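Cd1 (Flavonifractor plautii, PDB 7D39) is an FMN-binding flavoprotein of the NADPH-dependent FMN reductase family that probably acts as an ene-reductase, starting flavone and flavonol breakdown in gut bacteria. Local coordinates at residues A[162-174]-A[196-210]. Residues are numbered along the deposited sequence; the frame is centred on the assembly and turned at random.
Sequences LTPMWKVIDNEVF and NIAEAAKDIEHAQYQ
In this flavodoxin-like fold, outermost strand 167-174 of the parallel sheet meets the end of helix 184-202 and the loop that returns from it along the strand's outer edge. The strand and the helix's last turns, 196-202, run antiparallel (174°), as expected where a helix follows a strand and packs back over the sheet. Ile169 is the apolar centre: its CD1 lies 3.6 Å from CB of Ala200, CG1 meets CD1 of Ile197, whose side chain crosses it at about a right angle, and CG2 runs alongside CG of Gln210. Ala207 CB touches CD1 from the loop, so helix and loop share one isoleucine. The loop is fastened to the strand edge by Gln210 N, which gives a straight bond of 2.8 Å to Ile169 O in its carbonyl plane. Beside it, Tyr209 turns a ring edge to the backbone, CD2 standing 3.5 Å from Val168 O. Asp170 offers the syn lone pair of OD2 to Asn196 ND2 at 2.8 Å; carboxylate and amide are nearly coplanar, and this bond helps to orient the amide. Water 1 donates to both Asp170 OD1 and Gln210 O, tying the same carboxylate to the loop. At the other end Lys167 runs its CD and CE past Ala207 O and bends at chi3 (-77°) and again at chi4 to bring NZ within 2.9 Å of Ile204 O, nearly in line with that carbonyl. A methionine at Lys167 would probably leave Ile204 O without this donor and the loop after the helix less firmly tied to the strand. On its inner edge the strand pairs with strand 138-144, whose Val138 touches both Ile169 and Ile197, while helix 153-162 packs against Val168, Asn171 and Val173.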
loop_
_atom_site.group_PDB
_atom_site.type_symbol
_atom_site.label_atom_id
_atom_site.label_comp_id
_atom_site.label_asym_id
_atom_site.label_seq_id
_atom_site.Cartn_x
_atom_site.Cartn_y
_atom_site.Cartn_z
ATOM N N LEU A 162 -1.216 -3.806 0.430
ATOM C CA LEU A 162 -2.067 -4.671 1.241
ATOM C C LEU A 162 -3.488 -4.734 0.704
ATOM O O LEU A 162 -4.131 -5.788 0.754
ATOM C CB LEU A 162 -2.073 -4.181 2.689
ATOM C CG LEU A 162 -2.984 -4.908 3.667
ATOM C CD1 LEU A 162 -2.400 -4.801 5.057
ATOM C CD2 LEU A 162 -4.373 -4.301 3.638
ATOM N N THR A 163 -4.018 -3.611 0.227
ATOM C CA THR A 163 -5.415 -3.589 -0.189
ATOM C C THR A 163 -5.683 -4.593 -1.303
ATOM O O THR A 163 -6.536 -5.470 -1.129
ATOM C CB THR A 163 -5.805 -2.140 -0.526
ATOM O OG1 THR A 163 -6.015 -1.431 0.701
ATOM C CG2 THR A 163 -7.068 -2.037 -1.378
ATOM N N PRO A 164 -4.991 -4.538 -2.451
ATOM C CA PRO A 164 -5.179 -5.562 -3.489
ATOM C C PRO A 164 -4.345 -6.817 -3.292
ATOM O O PRO A 164 -4.387 -7.702 -4.152
ATOM C CB PRO A 164 -4.740 -4.835 -4.764
ATOM C CG PRO A 164 -3.670 -3.898 -4.267
ATOM C CD PRO A 164 -4.160 -3.420 -2.922
HETATM N N MSE A 165 -3.604 -6.919 -2.196
HETATM C CA MSE A 165 -2.728 -8.059 -1.940
HETATM C C MSE A 165 -1.717 -8.307 -3.056
HETATM O O MSE A 165 -1.413 -9.447 -3.387
HETATM C CB MSE A 165 -3.555 -9.317 -1.703
HETATM C CG MSE A 165 -4.245 -9.326 -0.360
HETATM SE SE MSE A 165 -5.472 -10.844 -0.165
HETATM C CE MSE A 165 -4.188 -12.307 -0.192
ATOM N N TRP A 166 -1.202 -7.237 -3.646
ATOM C CA TRP A 166 -0.080 -7.379 -4.561
ATOM C C TRP A 166 1.140 -7.911 -3.822
ATOM O O TRP A 166 1.358 -7.620 -2.642
ATOM C CB TRP A 166 0.247 -6.035 -5.206
ATOM C CG TRP A 166 -0.777 -5.587 -6.170
ATOM C CD1 TRP A 166 -1.744 -6.347 -6.737
ATOM C CD2 TRP A 166 -0.942 -4.268 -6.688
ATOM N NE1 TRP A 166 -2.493 -5.596 -7.588
ATOM C CE2 TRP A 166 -2.029 -4.308 -7.572
ATOM C CE3 TRP A 166 -0.269 -3.060 -6.499
ATOM C CZ2 TRP A 166 -2.470 -3.185 -8.264
ATOM C CZ3 TRP A 166 -0.705 -1.945 -7.188
ATOM C CH2 TRP A 166 -1.799 -2.015 -8.061
ATOM N N LYS A 167 1.957 -8.686 -4.527
ATOM C CA LYS A 167 3.103 -9.325 -3.890
ATOM C C LYS A 167 4.288 -8.360 -3.877
ATOM O O LYS A 167 4.808 -7.983 -4.931
ATOM C CB LYS A 167 3.451 -10.627 -4.604
ATOM C CG LYS A 167 4.740 -11.267 -4.104
ATOM C CD LYS A 167 5.054 -12.538 -4.866
ATOM C CE LYS A 167 4.196 -13.713 -4.403
ATOM N NZ LYS A 167 3.693 -14.524 -5.556
ATOM N N VAL A 168 4.715 -7.962 -2.681
ATOM C CA VAL A 168 5.848 -7.057 -2.524
ATOM C C VAL A 168 7.146 -7.808 -2.789
ATOM O O VAL A 168 7.384 -8.881 -2.230
ATOM C CB VAL A 168 5.842 -6.440 -1.116
ATOM C CG1 VAL A 168 7.023 -5.479 -0.914
ATOM C CG2 VAL A 168 4.547 -5.705 -0.868
ATOM N N ILE A 169 8.014 -7.237 -3.622
ATOM C CA ILE A 169 9.294 -7.896 -3.855
ATOM C C ILE A 169 10.396 -7.224 -3.041
ATOM O O ILE A 169 11.092 -7.885 -2.256
ATOM C CB ILE A 169 9.628 -7.945 -5.354
ATOM C CG1 ILE A 169 8.465 -8.571 -6.129
ATOM C CG2 ILE A 169 10.932 -8.714 -5.592
ATOM C CD1 ILE A 169 8.194 -10.041 -5.792
ATOM N N ASP A 170 10.552 -5.916 -3.204
ATOM C CA ASP A 170 11.452 -5.135 -2.374
ATOM C C ASP A 170 10.692 -3.990 -1.717
ATOM O O ASP A 170 9.665 -3.540 -2.224
ATOM C CB ASP A 170 12.633 -4.593 -3.192
ATOM C CG ASP A 170 13.723 -5.638 -3.376
ATOM O OD1 ASP A 170 14.330 -6.019 -2.352
ATOM O OD2 ASP A 170 13.947 -6.081 -4.528
ATOM N N ASN A 171 11.205 -3.524 -0.564
ATOM C CA ASN A 171 10.592 -2.426 0.179
ATOM C C ASN A 171 11.725 -1.718 0.935
ATOM O O ASN A 171 11.945 -1.894 2.131
ATOM C CB ASN A 171 9.492 -2.925 1.114
ATOM C CG ASN A 171 8.730 -1.810 1.725
ATOM O OD1 ASN A 171 9.092 -0.652 1.555
ATOM N ND2 ASN A 171 7.665 -2.133 2.447
ATOM N N GLU A 172 12.464 -0.884 0.212
ATOM C CA GLU A 172 13.772 -0.402 0.639
ATOM C C GLU A 172 13.693 1.054 1.093
ATOM O O GLU A 172 12.965 1.857 0.506
ATOM C CB GLU A 172 14.788 -0.548 -0.503
ATOM C CG GLU A 172 16.239 -0.265 -0.142
ATOM C CD GLU A 172 16.828 -1.332 0.734
ATOM O OE1 GLU A 172 16.488 -1.384 1.942
ATOM O OE2 GLU A 172 17.622 -2.130 0.207
ATOM N N VAL A 173 14.456 1.386 2.137
ATOM C CA VAL A 173 14.520 2.732 2.693
ATOM C C VAL A 173 15.914 3.290 2.465
ATOM O O VAL A 173 16.907 2.604 2.737
ATOM C CB VAL A 173 14.190 2.752 4.196
ATOM C CG1 VAL A 173 14.506 4.126 4.772
ATOM C CG2 VAL A 173 12.752 2.448 4.402
ATOM N N PHE A 174 15.995 4.547 2.010
ATOM C CA PHE A 174 17.278 5.220 1.775
ATOM C C PHE A 174 17.377 6.476 2.631
ATOM O O PHE A 174 16.944 7.559 2.213
ATOM C CB PHE A 174 17.462 5.567 0.299
ATOM C CG PHE A 174 17.498 4.365 -0.610
ATOM C CD1 PHE A 174 18.692 3.713 -0.867
ATOM C CD2 PHE A 174 16.336 3.891 -1.201
ATOM C CE1 PHE A 174 18.730 2.613 -1.705
ATOM C CE2 PHE A 174 16.366 2.795 -2.038
ATOM C CZ PHE A 174 17.565 2.157 -2.295
ATOM N N ASN A 196 15.123 -7.178 -9.854
ATOM C CA ASN A 196 14.222 -8.017 -9.073
ATOM C C ASN A 196 12.778 -7.908 -9.554
ATOM O O ASN A 196 12.139 -8.922 -9.862
ATOM C CB ASN A 196 14.339 -7.650 -7.598
ATOM C CG ASN A 196 15.673 -8.030 -7.032
ATOM O OD1 ASN A 196 16.489 -8.603 -7.737
ATOM N ND2 ASN A 196 15.910 -7.717 -5.768
ATOM N N ILE A 197 12.231 -6.690 -9.625
ATOM C CA ILE A 197 10.832 -6.580 -10.034
ATOM C C ILE A 197 10.631 -7.212 -11.408
ATOM O O ILE A 197 9.594 -7.835 -11.674
ATOM C CB ILE A 197 10.362 -5.111 -9.996
ATOM C CG1 ILE A 197 8.838 -5.032 -10.058
ATOM C CG2 ILE A 197 10.925 -4.330 -11.145
ATOM C CD1 ILE A 197 8.130 -5.748 -8.919
ATOM N N ALA A 198 11.631 -7.107 -12.282
ATOM C CA ALA A 198 11.511 -7.664 -13.622
ATOM C C ALA A 198 11.482 -9.188 -13.591
ATOM O O ALA A 198 10.636 -9.813 -14.236
ATOM C CB ALA A 198 12.656 -7.161 -14.505
ATOM N N GLU A 199 12.408 -9.808 -12.858
ATOM C CA GLU A 199 12.390 -11.265 -12.759
ATOM C C GLU A 199 11.076 -11.738 -12.159
ATOM O O GLU A 199 10.448 -12.670 -12.670
ATOM C CB GLU A 199 13.561 -11.770 -11.918
ATOM C CG GLU A 199 14.932 -11.338 -12.384
ATOM C CD GLU A 199 15.348 -12.022 -13.656
ATOM O OE1 GLU A 199 14.519 -12.106 -14.585
ATOM O OE2 GLU A 199 16.502 -12.492 -13.725
ATOM N N ALA A 200 10.644 -11.090 -11.070
ATOM C CA ALA A 200 9.419 -11.486 -10.387
ATOM C C ALA A 200 8.237 -11.494 -11.336
ATOM O O ALA A 200 7.412 -12.405 -11.299
ATOM C CB ALA A 200 9.145 -10.540 -9.217
ATOM N N ALA A 201 8.128 -10.468 -12.181
ATOM C CA ALA A 201 6.991 -10.350 -13.082
ATOM C C ALA A 201 7.019 -11.395 -14.186
ATOM O O ALA A 201 5.973 -11.678 -14.779
ATOM C CB ALA A 201 6.950 -8.954 -13.686
ATOM N N LYS A 202 8.189 -11.967 -14.478
ATOM C CA LYS A 202 8.249 -13.084 -15.414
ATOM C C LYS A 202 7.360 -14.228 -14.947
ATOM O O LYS A 202 6.556 -14.761 -15.718
ATOM C CB LYS A 202 9.689 -13.572 -15.575
ATOM C CG LYS A 202 10.584 -12.758 -16.510
ATOM C CD LYS A 202 11.873 -13.547 -16.811
ATOM C CE LYS A 202 13.116 -12.659 -16.943
ATOM N NZ LYS A 202 13.404 -12.194 -18.334
ATOM N N ASP A 203 7.496 -14.622 -13.679
ATOM C CA ASP A 203 6.730 -15.717 -13.079
ATOM C C ASP A 203 6.156 -15.203 -11.758
ATOM O O ASP A 203 6.732 -15.416 -10.692
ATOM C CB ASP A 203 7.621 -16.948 -12.880
ATOM C CG ASP A 203 6.864 -18.142 -12.317
ATOM O OD1 ASP A 203 7.368 -19.272 -12.458
ATOM O OD2 ASP A 203 5.774 -17.959 -11.732
ATOM N N ILE A 204 5.012 -14.519 -11.829
ATOM C CA ILE A 204 4.439 -13.934 -10.620
ATOM C C ILE A 204 4.133 -15.010 -9.588
ATOM O O ILE A 204 4.224 -14.766 -8.381
ATOM C CB ILE A 204 3.186 -13.108 -10.968
ATOM C CG1 ILE A 204 3.565 -11.900 -11.820
ATOM C CG2 ILE A 204 2.476 -12.647 -9.708
ATOM C CD1 ILE A 204 2.373 -11.096 -12.281
ATOM N N GLU A 205 3.784 -16.215 -10.036
ATOM C CA GLU A 205 3.412 -17.269 -9.099
ATOM C C GLU A 205 4.588 -17.670 -8.220
ATOM O O GLU A 205 4.437 -17.833 -7.004
ATOM C CB GLU A 205 2.880 -18.477 -9.866
ATOM C CG GLU A 205 1.661 -19.116 -9.236
ATOM C CD GLU A 205 0.764 -19.766 -10.265
ATOM O OE1 GLU A 205 1.301 -20.427 -11.181
ATOM O OE2 GLU A 205 -0.473 -19.598 -10.169
ATOM N N HIS A 206 5.765 -17.833 -8.813
ATOM C CA HIS A 206 6.948 -18.254 -8.077
ATOM C C HIS A 206 7.834 -17.086 -7.662
ATOM O O HIS A 206 8.932 -17.309 -7.139
ATOM C CB HIS A 206 7.726 -19.269 -8.912
ATOM C CG HIS A 206 6.878 -20.416 -9.366
ATOM N ND1 HIS A 206 6.351 -20.496 -10.637
ATOM C CD2 HIS A 206 6.410 -21.496 -8.697
ATOM C CE1 HIS A 206 5.621 -21.591 -10.740
ATOM N NE2 HIS A 206 5.639 -22.215 -9.577
ATOM N N ALA A 207 7.379 -15.849 -7.864
ATOM C CA ALA A 207 8.129 -14.698 -7.383
ATOM C C ALA A 207 8.213 -14.744 -5.867
ATOM O O ALA A 207 7.275 -15.174 -5.188
ATOM C CB ALA A 207 7.473 -13.392 -7.844
ATOM N N GLN A 208 9.349 -14.307 -5.336
ATOM C CA GLN A 208 9.622 -14.379 -3.910
ATOM C C GLN A 208 10.092 -13.032 -3.379
ATOM O O GLN A 208 10.810 -12.297 -4.058
ATOM C CB GLN A 208 10.676 -15.446 -3.614
ATOM C CG GLN A 208 10.127 -16.689 -2.934
ATOM C CD GLN A 208 11.173 -17.781 -2.826
ATOM O OE1 GLN A 208 12.099 -17.845 -3.638
ATOM N NE2 GLN A 208 11.043 -18.635 -1.816
ATOM N N TYR A 209 9.679 -12.733 -2.152
ATOM C CA TYR A 209 10.102 -11.536 -1.444
ATOM C C TYR A 209 11.619 -11.497 -1.308
ATOM O O TYR A 209 12.250 -12.504 -0.989
ATOM C CB TYR A 209 9.433 -11.524 -0.075
ATOM C CG TYR A 209 9.813 -10.404 0.851
ATOM C CD1 TYR A 209 10.474 -10.665 2.038
ATOM C CD2 TYR A 209 9.473 -9.092 0.569
ATOM C CE1 TYR A 209 10.808 -9.646 2.916
ATOM C CE2 TYR A 209 9.813 -8.062 1.436
ATOM C CZ TYR A 209 10.474 -8.347 2.606
ATOM O OH TYR A 209 10.797 -7.333 3.471
ATOM N N GLN A 210 12.206 -10.329 -1.558
ATOM C CA GLN A 210 13.649 -10.153 -1.540
ATOM C C GLN A 210 14.117 -9.231 -0.433
ATOM O O GLN A 210 15.319 -8.974 -0.326
ATOM C CB GLN A 210 14.118 -9.595 -2.883
ATOM C CG GLN A 210 13.845 -10.512 -4.028
ATOM C CD GLN A 210 14.632 -11.795 -3.896
ATOM O OE1 GLN A 210 15.806 -11.780 -3.523
ATOM N NE2 GLN A 210 13.983 -12.915 -4.173
HETATM O O HOH W 1 16.726 -7.324 -2.657
#